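Local coordinates for putative uncharacterized protein (Chlamydia trachomatis, PDB 3K29) that is a YscO-like coiled-coil protein that probably acts as a chaperone of the type III secretion apparatus, though its exact role is not established, at residues K15-R20 against R119-K124; E27-L32 against K106-A111; N51-K56 against A78-V83. All blocks are in the same frame, centred on the assembly; numbering follows the deposited sequence. Where two conformers were deposited one is given.

Contact 1: residues K15-R20 against R119-K124; sequences KDRVDR and RKEEEK
Val18 and Arg119 cross at about a right angle at the apolar centre of this contact in the antiparallel hairpin of helices 8-66 and 70-160. With CG1 anti to its backbone N (chi1 171°), Val18 spreads both methyls over the aliphatic part of Arg119: Val18 CG2 lies 3.8 Å from Arg119 CG, and CG1 touches the same carbon and Arg119 CD. Glu122 swings CG anti to its own N (chi1 -176°), packs its CB against Val18 CG2 and crosses Lys15 obliquely, where Glu122 OE2 stands 3.7 Å from Lys15 CE. The charged atoms do not touch, Lys15 NZ remaining 4.9 Å from Glu122 OE2. Beside Val18, the guanidinium of Arg17 and the carboxylate of Glu121 are nearly parallel, 12° apart, but offset, so that OE1 is not in the guanidinium plane; Arg17 NH1 to Glu121 OE1 is a long salt bridge of 3.8 Å. A water closes that gap, donating to Glu121 OE1 (2.8 Å) and accepting from Arg17 NH1 (3.3 Å). The chemistry implies a thin surface seam: one valine between aliphatic stems, a water-bridged Arg17-Glu121 pair, and firmer salt bridges made outside the two segments, Arg119 to Glu22 and Glu121 to Arg118.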
loop_
_atom_site.group_PDB
_atom_site.type_symbol
_atom_site.label_atom_id
_atom_site.label_comp_id
_atom_site.label_asym_id
_atom_site.label_seq_id
_atom_site.Cartn_x
_atom_site.Cartn_y
_atom_site.Cartn_z
ATOM N N LYS A 15 -17.004 -6.279 -2.456
ATOM C CA LYS A 15 -16.928 -5.357 -1.336
ATOM C C LYS A 15 -15.921 -5.884 -0.308
ATOM O O LYS A 15 -15.049 -5.129 0.148
ATOM C CB LYS A 15 -18.308 -5.123 -0.727
ATOM C CG LYS A 15 -19.210 -4.283 -1.644
ATOM C CD LYS A 15 -20.666 -4.161 -1.142
ATOM C CE LYS A 15 -21.378 -3.100 -1.967
ATOM N NZ LYS A 15 -22.679 -2.594 -1.431
ATOM N N ASP A 16 -16.005 -7.181 0.010
ATOM C CA ASP A 16 -15.050 -7.808 0.917
ATOM C C ASP A 16 -13.597 -7.713 0.446
ATOM O O ASP A 16 -12.703 -7.519 1.271
ATOM C CB ASP A 16 -15.419 -9.263 1.187
ATOM C CG ASP A 16 -16.643 -9.395 2.098
ATOM O OD1 ASP A 16 -17.101 -8.365 2.673
ATOM O OD2 ASP A 16 -17.142 -10.534 2.251
ATOM N N ARG A 17 -13.389 -7.832 -0.868
ATOM C CA ARG A 17 -12.063 -7.821 -1.459
ATOM C C ARG A 17 -11.415 -6.462 -1.379
ATOM O O ARG A 17 -10.183 -6.383 -1.225
ATOM C CB ARG A 17 -12.099 -8.292 -2.913
ATOM C CG ARG A 17 -12.482 -9.729 -3.064
ATOM C CD ARG A 17 -12.061 -10.242 -4.432
ATOM N NE ARG A 17 -10.633 -10.548 -4.458
ATOM C CZ ARG A 17 -9.890 -10.522 -5.563
ATOM N NH1 ARG A 17 -10.435 -10.195 -6.726
ATOM N NH2 ARG A 17 -8.605 -10.824 -5.515
ATOM N N VAL A 18 -12.229 -5.412 -1.539
ATOM C CA VAL A 18 -11.831 -4.035 -1.235
ATOM C C VAL A 18 -11.456 -3.847 0.259
ATOM O O VAL A 18 -10.372 -3.323 0.561
ATOM C CB VAL A 18 -12.870 -3.012 -1.730
ATOM C CG1 VAL A 18 -12.564 -1.599 -1.208
ATOM C CG2 VAL A 18 -12.923 -3.042 -3.257
ATOM N N ASP A 19 -12.314 -4.302 1.177
ATOM C CA ASP A 19 -11.969 -4.284 2.612
ATOM C C ASP A 19 -10.605 -4.909 2.839
ATOM O O ASP A 19 -9.748 -4.286 3.473
ATOM C CB ASP A 19 -13.014 -4.997 3.482
ATOM C CG ASP A 19 -14.315 -4.231 3.568
ATOM O OD1 ASP A 19 -14.416 -3.204 2.864
ATOM O OD2 ASP A 19 -15.244 -4.652 4.313
ATOM N N ARG A 20 -10.409 -6.120 2.318
ATOM C CA ARG A 20 -9.154 -6.863 2.506
ATOM C C ARG A 20 -7.935 -6.129 1.956
ATOM O O ARG A 20 -6.889 -6.127 2.595
ATOM C CB ARG A 20 -9.225 -8.308 1.964
ATOM C CG ARG A 20 -10.284 -9.151 2.687
ATOM C CD ARG A 20 -10.058 -10.647 2.612
ATOM N NE ARG A 20 -10.188 -11.142 1.257
ATOM C CZ ARG A 20 -11.302 -11.641 0.726
ATOM N NH1 ARG A 20 -12.419 -11.735 1.437
ATOM N NH2 ARG A 20 -11.278 -12.064 -0.523
ATOM N N ARG A 119 -11.240 -1.937 -6.422
ATOM C CA ARG A 119 -12.252 -0.909 -6.387
ATOM C C ARG A 119 -12.902 -0.711 -7.764
ATOM O O ARG A 119 -14.104 -0.491 -7.857
ATOM C CB ARG A 119 -11.648 0.390 -5.832
ATOM C CG ARG A 119 -11.285 0.250 -4.352
ATOM C CD ARG A 119 -11.594 1.487 -3.540
ATOM N NE ARG A 119 -10.389 2.247 -3.242
ATOM C CZ ARG A 119 -9.998 2.645 -2.027
ATOM N NH1 ARG A 119 -10.715 2.366 -0.948
ATOM N NH2 ARG A 119 -8.867 3.337 -1.895
ATOM N N LYS A 120 -12.073 -0.768 -8.817
ATOM C CA LYS A 120 -12.503 -0.782 -10.219
ATOM C C LYS A 120 -13.469 -1.949 -10.475
ATOM O O LYS A 120 -14.580 -1.750 -10.973
ATOM C CB LYS A 120 -11.261 -0.893 -11.097
ATOM C CG LYS A 120 -11.460 -0.754 -12.581
ATOM C CD LYS A 120 -10.102 -0.939 -13.234
ATOM C CE LYS A 120 -10.206 -1.808 -14.487
ATOM N NZ LYS A 120 -10.722 -1.062 -15.693
ATOM N N GLU A 121 -13.057 -3.153 -10.087
ATOM C CA GLU A 121 -13.891 -4.347 -10.271
ATOM C C GLU A 121 -15.205 -4.259 -9.493
ATOM O O GLU A 121 -16.257 -4.553 -10.035
ATOM C CB GLU A 121 -13.158 -5.622 -9.852
ATOM C CG GLU A 121 -11.962 -5.990 -10.713
ATOM C CD GLU A 121 -10.837 -6.662 -9.931
ATOM O OE1 GLU A 121 -11.023 -7.058 -8.741
ATOM O OE2 GLU A 121 -9.745 -6.788 -10.529
ATOM N N GLU A 122 -15.133 -3.861 -8.229
ATOM C CA GLU A 122 -16.327 -3.729 -7.412
ATOM C C GLU A 122 -17.279 -2.719 -8.063
ATOM O O GLU A 122 -18.504 -2.934 -8.124
ATOM C CB GLU A 122 -15.952 -3.303 -5.980
ATOM C CG GLU A 122 -17.148 -3.233 -4.985
ATOM C CD GLU A 122 -18.013 -1.970 -5.110
ATOM O OE1 GLU A 122 -17.502 -0.875 -5.474
ATOM O OE2 GLU A 122 -19.237 -2.083 -4.836
ATOM N N GLU A 123 -16.719 -1.614 -8.550
ATOM C CA GLU A 123 -17.544 -0.612 -9.180
ATOM C C GLU A 123 -18.180 -1.085 -10.495
ATOM O O GLU A 123 -19.316 -0.731 -10.788
ATOM C CB GLU A 123 -16.762 0.677 -9.397
ATOM C CG GLU A 123 -17.611 1.761 -10.014
ATOM C CD GLU A 123 -18.592 2.385 -9.015
ATOM O OE1 GLU A 123 -19.051 3.501 -9.302
ATOM O OE2 GLU A 123 -18.890 1.788 -7.944
ATOM N N LYS A 124 -17.455 -1.857 -11.296
ATOM C CA LYS A 124 -18.065 -2.488 -12.468
ATOM C C LYS A 124 -19.313 -3.312 -12.073
ATOM O O LYS A 124 -20.358 -3.167 -12.691
ATOM C CB LYS A 124 -17.052 -3.349 -13.225
ATOM C CG LYS A 124 -17.546 -3.913 -14.588
ATOM C CD LYS A 124 -16.384 -4.547 -15.380
ATOM C CE LYS A 124 -15.557 -3.491 -16.135
ATOM N NZ LYS A 124 -14.078 -3.703 -16.038
HETATM O O HOH W 1 -12.992 -8.225 -7.204
#

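Contact 2: residues E27-L32 against K106-A111; sequences EKRRLL and KELERA
Segments 27-32 and 106-111 run antiparallel, their axes 170° apart in direction and 8.8 Å apart at closest approach. The backbones come nearest at Lys28 and Leu108, whose CA atoms are separated by 5.1 Å. Lys28 points its CB straight at the partner backbone, 3.8 Å from Leu108 CA. Its chi1 (-54°) sets CG anti to the carbonyl carbon and against Ala111, Lys28 CG to Ala111 CB being 3.8 Å; the bend at chi2 then turns the rest of the chain alongside Glu107, both pointing the same way. Their tips stay short of a salt bridge, with Lys28 NZ 4.1 Å from Glu107 OE2; the other oxygen, OE1, instead accepts from Arg110 NH1 through its anti lone pair, a salt bridge within the helix.

The contact lies close to the centre of the chain, within a long antiparallel helical hairpin, and a coiled coil is predicted for the part of helix 8-66 that includes segment 27-32. Leu108, buried, packs knobs-into-holes among Val25, Lys28, Arg29 and Leu32, its CG anti to N (chi1 179°). Val24 and Val25 adjoin Ala111. Leu32 crosses Leu108 at about a right angle, CD2 to Leu108 CD2 at 3.8 Å, and continues onto Val101, Ala104 and Ser105. Arg29 leaves its helix facing away from the partner, yet bends at chi2 and chi3 so that its stem folds back over Leu108. Arg29 CD comes within 3.3 Å of Leu108 CD1, a tight approach for two carbons, and Leu108 CD2 sits at the edge of the guanidinium, near its plane. Beyond the leucine, Arg29 NH2 has a weak, long ion pair with Glu112.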
loop_
_atom_site.group_PDB
_atom_site.type_symbol
_atom_site.label_atom_id
_atom_site.label_comp_id
_atom_site.label_asym_id
_atom_site.label_seq_id
_atom_site.Cartn_x
_atom_site.Cartn_y
_atom_site.Cartn_z
ATOM N N GLU A 27 -1.191 -2.597 6.120
ATOM C CA GLU A 27 -0.192 -3.479 6.684
ATOM C C GLU A 27 1.160 -3.221 5.974
ATOM O O GLU A 27 2.210 -3.103 6.613
ATOM C CB GLU A 27 -0.644 -4.948 6.612
ATOM C CG GLU A 27 0.391 -5.978 7.118
ATOM C CD GLU A 27 0.900 -5.749 8.570
ATOM O OE1 GLU A 27 0.457 -4.796 9.271
ATOM O OE2 GLU A 27 1.765 -6.541 9.026
ATOM N N LYS A 28 1.116 -3.050 4.657
ATOM C CA LYS A 28 2.339 -2.693 3.932
ATOM C C LYS A 28 2.929 -1.346 4.351
ATOM O O LYS A 28 4.158 -1.238 4.405
ATOM C CB LYS A 28 2.192 -2.806 2.408
ATOM C CG LYS A 28 1.681 -4.184 1.927
ATOM C CD LYS A 28 2.489 -5.330 2.416
ATOM C CE LYS A 28 1.980 -6.604 1.816
ATOM N NZ LYS A 28 2.595 -7.758 2.521
ATOM N N ARG A 29 2.103 -0.341 4.644
ATOM C CA ARG A 29 2.622 0.908 5.227
ATOM C C ARG A 29 3.457 0.610 6.478
ATOM O O ARG A 29 4.590 1.093 6.625
ATOM C CB ARG A 29 1.488 1.841 5.658
ATOM C CG ARG A 29 1.278 3.087 4.813
ATOM C CD ARG A 29 0.470 2.710 3.584
ATOM N NE ARG A 29 -0.545 3.706 3.198
ATOM C CZ ARG A 29 -0.321 4.743 2.396
ATOM N NH1 ARG A 29 0.897 5.004 1.906
ATOM N NH2 ARG A 29 -1.321 5.546 2.107
ATOM N N ARG A 30 2.877 -0.185 7.371
ATOM C CA ARG A 30 3.502 -0.531 8.632
ATOM C C ARG A 30 4.788 -1.315 8.433
ATOM O O ARG A 30 5.767 -1.100 9.147
ATOM C CB ARG A 30 2.554 -1.360 9.486
ATOM C CG ARG A 30 2.877 -1.272 10.941
ATOM C CD ARG A 30 2.123 -2.328 11.763
ATOM N NE ARG A 30 2.447 -3.679 11.292
ATOM C CZ ARG A 30 3.565 -4.356 11.566
ATOM N NH1 ARG A 30 4.527 -3.845 12.341
ATOM N NH2 ARG A 30 3.710 -5.576 11.064
ATOM N N LEU A 31 4.781 -2.245 7.486
ATOM C CA LEU A 31 5.979 -3.041 7.225
ATOM C C LEU A 31 7.096 -2.158 6.693
ATOM O O LEU A 31 8.245 -2.348 7.074
ATOM C CB LEU A 31 5.692 -4.229 6.311
ATOM C CG LEU A 31 4.817 -5.336 6.917
ATOM C CD1 LEU A 31 4.533 -6.453 5.917
ATOM C CD2 LEU A 31 5.459 -5.907 8.195
ATOM N N LEU A 32 6.751 -1.184 5.849
ATOM C CA LEU A 32 7.729 -0.240 5.298
ATOM C C LEU A 32 8.244 0.636 6.440
ATOM O O LEU A 32 9.444 0.927 6.493
ATOM C CB LEU A 32 7.119 0.623 4.175
ATOM C CG LEU A 32 7.866 1.877 3.656
ATOM C CD1 LEU A 32 9.233 1.509 3.069
ATOM C CD2 LEU A 32 7.071 2.651 2.599
ATOM N N LYS A 106 8.388 -0.966 -2.607
ATOM C CA LYS A 106 7.747 -1.609 -3.747
ATOM C C LYS A 106 6.521 -2.463 -3.379
ATOM O O LYS A 106 5.500 -2.417 -4.056
ATOM C CB LYS A 106 8.763 -2.454 -4.483
ATOM C CG LYS A 106 9.839 -1.664 -5.191
ATOM C CD LYS A 106 10.634 -2.628 -6.053
ATOM C CE LYS A 106 11.732 -1.933 -6.785
ATOM N NZ LYS A 106 11.985 -2.669 -8.067
ATOM N N GLU A 107 6.630 -3.245 -2.305
ATOM C CA GLU A 107 5.456 -3.965 -1.771
ATOM C C GLU A 107 4.258 -3.075 -1.454
ATOM O O GLU A 107 3.136 -3.436 -1.778
ATOM C CB GLU A 107 5.829 -4.833 -0.566
ATOM C CG GLU A 107 6.403 -6.143 -0.969
ATOM C CD GLU A 107 5.400 -6.966 -1.740
ATOM O OE1 GLU A 107 5.551 -7.110 -2.975
ATOM O OE2 GLU A 107 4.433 -7.440 -1.108
ATOM N N LEU A 108 4.489 -1.912 -0.854
ATOM C CA LEU A 108 3.436 -0.911 -0.700
ATOM C C LEU A 108 2.833 -0.411 -2.017
ATOM O O LEU A 108 1.613 -0.327 -2.118
ATOM C CB LEU A 108 3.912 0.299 0.118
ATOM C CG LEU A 108 2.942 1.452 0.352
ATOM C CD1 LEU A 108 1.597 0.992 0.947
ATOM C CD2 LEU A 108 3.562 2.479 1.279
ATOM N N GLU A 109 3.676 -0.062 -2.990
ATOM C CA GLU A 109 3.209 0.406 -4.293
ATOM C C GLU A 109 2.316 -0.675 -4.911
ATOM O O GLU A 109 1.255 -0.366 -5.455
ATOM C CB GLU A 109 4.400 0.727 -5.214
ATOM C CG GLU A 109 5.338 1.806 -4.685
ATOM C CD GLU A 109 6.614 1.994 -5.527
ATOM O OE1 GLU A 109 6.707 1.488 -6.663
ATOM O OE2 GLU A 109 7.534 2.664 -5.045
ATOM N N ARG A 110 2.756 -1.931 -4.826
ATOM C CA ARG A 110 2.022 -3.059 -5.377
ATOM C C ARG A 110 0.645 -3.252 -4.693
ATOM O O ARG A 110 -0.352 -3.499 -5.360
ATOM C CB ARG A 110 2.847 -4.326 -5.255
ATOM C CG ARG A 110 4.092 -4.343 -6.138
ATOM C CD ARG A 110 4.814 -5.640 -5.966
ATOM N NE ARG A 110 6.105 -5.609 -6.625
ATOM C CZ ARG A 110 7.273 -5.683 -5.993
ATOM N NH1 ARG A 110 7.325 -5.829 -4.675
ATOM N NH2 ARG A 110 8.406 -5.625 -6.687
ATOM N N ALA A 111 0.599 -3.086 -3.377
ATOM C CA ALA A 111 -0.653 -3.210 -2.632
ATOM C C ALA A 111 -1.654 -2.142 -3.007
ATOM O O ALA A 111 -2.856 -2.426 -3.070
ATOM C CB ALA A 111 -0.408 -3.210 -1.110
#

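Contact 3: residues N51-K56 against A78-V83; sequences NHYMQK and AYIKVV
Val83, Tyr53 and Ile80 bury the most surface where segments 51-56 and 78-83 pack in the antiparallel helical hairpin, towards the end where helix 8-66 turns back into helix 70-160. The segment axes are antiparallel at 163° and approach to 9.7 Å. Val83, the buried one of the three, points directly at the opposite helix. Its CG1 methyl, anti to the backbone N, is pressed against the root of Tyr53, with Val83 CG1 at 3.7 Å from Tyr53 CB, and the two side chains slide past each other in opposite directions. Both valine methyls also lie against the His52 ring, Val83 CG1 at 4.0 Å from His52 CD2, so that the valine is wedged between the two aromatic residues.

Tyr53 sets CG anti to its N (chi1 -177°), which carries the ring across towards Ile80; the two side chains cross at about a right angle. The ring atom that touches Ile80 is CE1, in apolar contact with Ile80 CG2 at 3.6 Å. The tyrosine side chain also touches Ala84 and Leu87, placing it along a longer apolar strip of helix 70-160.

Ile80 divides its branches: while CG2 serves the tyrosine, CG1 turns to Lys56, 3.8 Å from Lys56 CB. The lysine starts toward the partner helix, but its bends at chi2 and chi3 lead the ammonium off to a hydrogen bond with Gln59, so the contribution here is aliphatic. Ile80 CD1 rests near the Lys56 backbone, 3.9 Å from Lys56 O, and at the other end of the residue Ile80 O lies at the edge of the tyrosine ring, 3.5 Å from Tyr53 CE1.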
loop_
_atom_site.group_PDB
_atom_site.type_symbol
_atom_site.label_atom_id
_atom_site.label_comp_id
_atom_site.label_asym_id
_atom_site.label_seq_id
_atom_site.Cartn_x
_atom_site.Cartn_y
_atom_site.Cartn_z
ATOM N N ASN A 51 31.644 9.496 13.484
ATOM C CA ASN A 51 32.080 10.569 14.370
ATOM C C ASN A 51 33.355 10.225 15.118
ATOM O O ASN A 51 34.217 11.072 15.301
ATOM C CB ASN A 51 30.925 11.020 15.277
ATOM C CG ASN A 51 29.876 11.790 14.490
ATOM O OD1 ASN A 51 30.219 12.603 13.631
ATOM N ND2 ASN A 51 28.608 11.523 14.748
ATOM N N HIS A 52 33.473 8.968 15.524
ATOM C CA HIS A 52 34.648 8.508 16.206
ATOM C C HIS A 52 35.846 8.682 15.280
ATOM O O HIS A 52 36.965 9.050 15.706
ATOM C CB HIS A 52 34.391 7.035 16.686
ATOM C CG HIS A 52 35.560 6.410 17.383
ATOM N ND1 HIS A 52 36.300 7.072 18.341
ATOM C CD2 HIS A 52 36.111 5.179 17.277
ATOM C CE1 HIS A 52 37.263 6.283 18.788
ATOM N NE2 HIS A 52 37.163 5.123 18.162
ATOM N N TYR A 53 35.614 8.472 13.980
ATOM C CA TYR A 53 36.701 8.501 12.975
ATOM C C TYR A 53 37.137 9.942 12.834
ATOM O O TYR A 53 38.324 10.286 12.878
ATOM C CB TYR A 53 36.142 7.943 11.659
ATOM C CG TYR A 53 37.081 7.795 10.496
ATOM C CD1 TYR A 53 38.285 7.098 10.604
ATOM C CD2 TYR A 53 36.693 8.234 9.245
ATOM C CE1 TYR A 53 39.111 6.923 9.480
ATOM C CE2 TYR A 53 37.494 8.098 8.136
ATOM C CZ TYR A 53 38.708 7.454 8.260
ATOM O OH TYR A 53 39.472 7.335 7.133
HETATM N N MSE A 54 36.142 10.795 12.696
HETATM C CA MSE A 54 36.379 12.237 12.599
HETATM C C MSE A 54 37.138 12.771 13.821
HETATM O O MSE A 54 38.103 13.490 13.682
HETATM C CB MSE A 54 35.053 12.965 12.322
HETATM C CG MSE A 54 34.472 12.589 10.964
HETATM SE SE MSE A 54 32.980 13.618 10.174
HETATM C CE MSE A 54 34.038 14.804 9.037
ATOM N N GLN A 55 36.710 12.399 15.025
ATOM C CA GLN A 55 37.438 12.800 16.262
ATOM C C GLN A 55 38.898 12.390 16.220
ATOM O O GLN A 55 39.747 13.185 16.589
ATOM C CB GLN A 55 36.862 12.119 17.509
ATOM C CG GLN A 55 35.587 12.731 18.062
ATOM C CD GLN A 55 34.816 11.798 19.077
ATOM O OE1 GLN A 55 33.612 11.963 19.249
ATOM N NE2 GLN A 55 35.513 10.838 19.734
ATOM N N LYS A 56 39.190 11.132 15.812
ATOM C CA LYS A 56 40.574 10.638 15.709
ATOM C C LYS A 56 41.377 11.458 14.687
ATOM O O LYS A 56 42.535 11.809 14.922
ATOM C CB LYS A 56 40.635 9.134 15.271
ATOM C CG LYS A 56 39.933 8.078 16.245
ATOM C CD LYS A 56 40.097 8.466 17.689
ATOM C CE LYS A 56 41.380 7.880 18.265
ATOM N NZ LYS A 56 41.797 8.643 19.460
ATOM N N ALA A 78 47.792 4.371 12.649
ATOM C CA ALA A 78 47.469 2.882 12.654
ATOM C C ALA A 78 46.048 2.658 13.182
ATOM O O ALA A 78 45.253 1.914 12.616
ATOM C CB ALA A 78 48.484 2.125 13.545
ATOM N N TYR A 79 45.726 3.355 14.260
ATOM C CA TYR A 79 44.387 3.358 14.861
ATOM C C TYR A 79 43.334 3.922 13.873
ATOM O O TYR A 79 42.235 3.389 13.762
ATOM C CB TYR A 79 44.376 4.188 16.162
ATOM C CG TYR A 79 45.046 3.574 17.394
ATOM C CD1 TYR A 79 44.636 2.366 17.906
ATOM C CD2 TYR A 79 46.026 4.274 18.099
ATOM C CE1 TYR A 79 45.236 1.809 19.031
ATOM C CE2 TYR A 79 46.614 3.739 19.236
ATOM C CZ TYR A 79 46.214 2.506 19.685
ATOM O OH TYR A 79 46.795 1.973 20.810
ATOM N N ILE A 80 43.670 5.035 13.197
ATOM C CA ILE A 80 42.756 5.617 12.203
ATOM C C ILE A 80 42.384 4.603 11.109
ATOM O O ILE A 80 41.209 4.461 10.759
ATOM C CB ILE A 80 43.277 6.932 11.603
ATOM C CG1 ILE A 80 43.175 8.027 12.676
ATOM C CG2 ILE A 80 42.547 7.269 10.305
ATOM C CD1 ILE A 80 44.100 9.257 12.415
ATOM N N LYS A 81 43.374 3.856 10.621
ATOM C CA LYS A 81 43.075 2.802 9.628
ATOM C C LYS A 81 42.103 1.789 10.116
ATOM O O LYS A 81 41.247 1.352 9.338
ATOM C CB LYS A 81 44.347 2.187 9.008
ATOM C CG LYS A 81 44.867 3.216 7.956
ATOM C CD LYS A 81 46.316 3.056 7.566
ATOM C CE LYS A 81 46.802 4.294 6.807
ATOM N NZ LYS A 81 48.268 4.297 6.767
ATOM N N VAL A 82 42.213 1.393 11.388
ATOM C CA VAL A 82 41.289 0.437 12.001
ATOM C C VAL A 82 39.866 0.972 11.989
ATOM O O VAL A 82 38.937 0.276 11.588
ATOM C CB VAL A 82 41.724 0.051 13.457
ATOM C CG1 VAL A 82 40.670 -0.717 14.211
ATOM C CG2 VAL A 82 43.030 -0.775 13.422
ATOM N N VAL A 83 39.717 2.240 12.372
ATOM C CA VAL A 83 38.392 2.847 12.449
ATOM C C VAL A 83 37.795 2.993 11.054
ATOM O O VAL A 83 36.597 2.844 10.890
ATOM C CB VAL A 83 38.434 4.226 13.206
ATOM C CG1 VAL A 83 37.029 4.769 13.373
ATOM C CG2 VAL A 83 39.016 4.006 14.573
#

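All three contacts join the same two helices, 8-66 and 70-160, and they are nested along the chain: contact 3 falls inside the loop closed by contact 2, which falls inside that closed by contact 1. This order is the signature of one antiparallel hairpin zipped along its length. Centre to centre, contacts 1 and 2 are about 19 Å apart, contacts 2 and 3 about 39 Å, and contacts 1 and 3 about 58 Å; none touches another. The near-additive distances imply an almost straight rod, with contact 2 near the chain centre and contact 3 towards the turn. Identical-protein binding is ascribed to the protein, but these contacts lie within one chain.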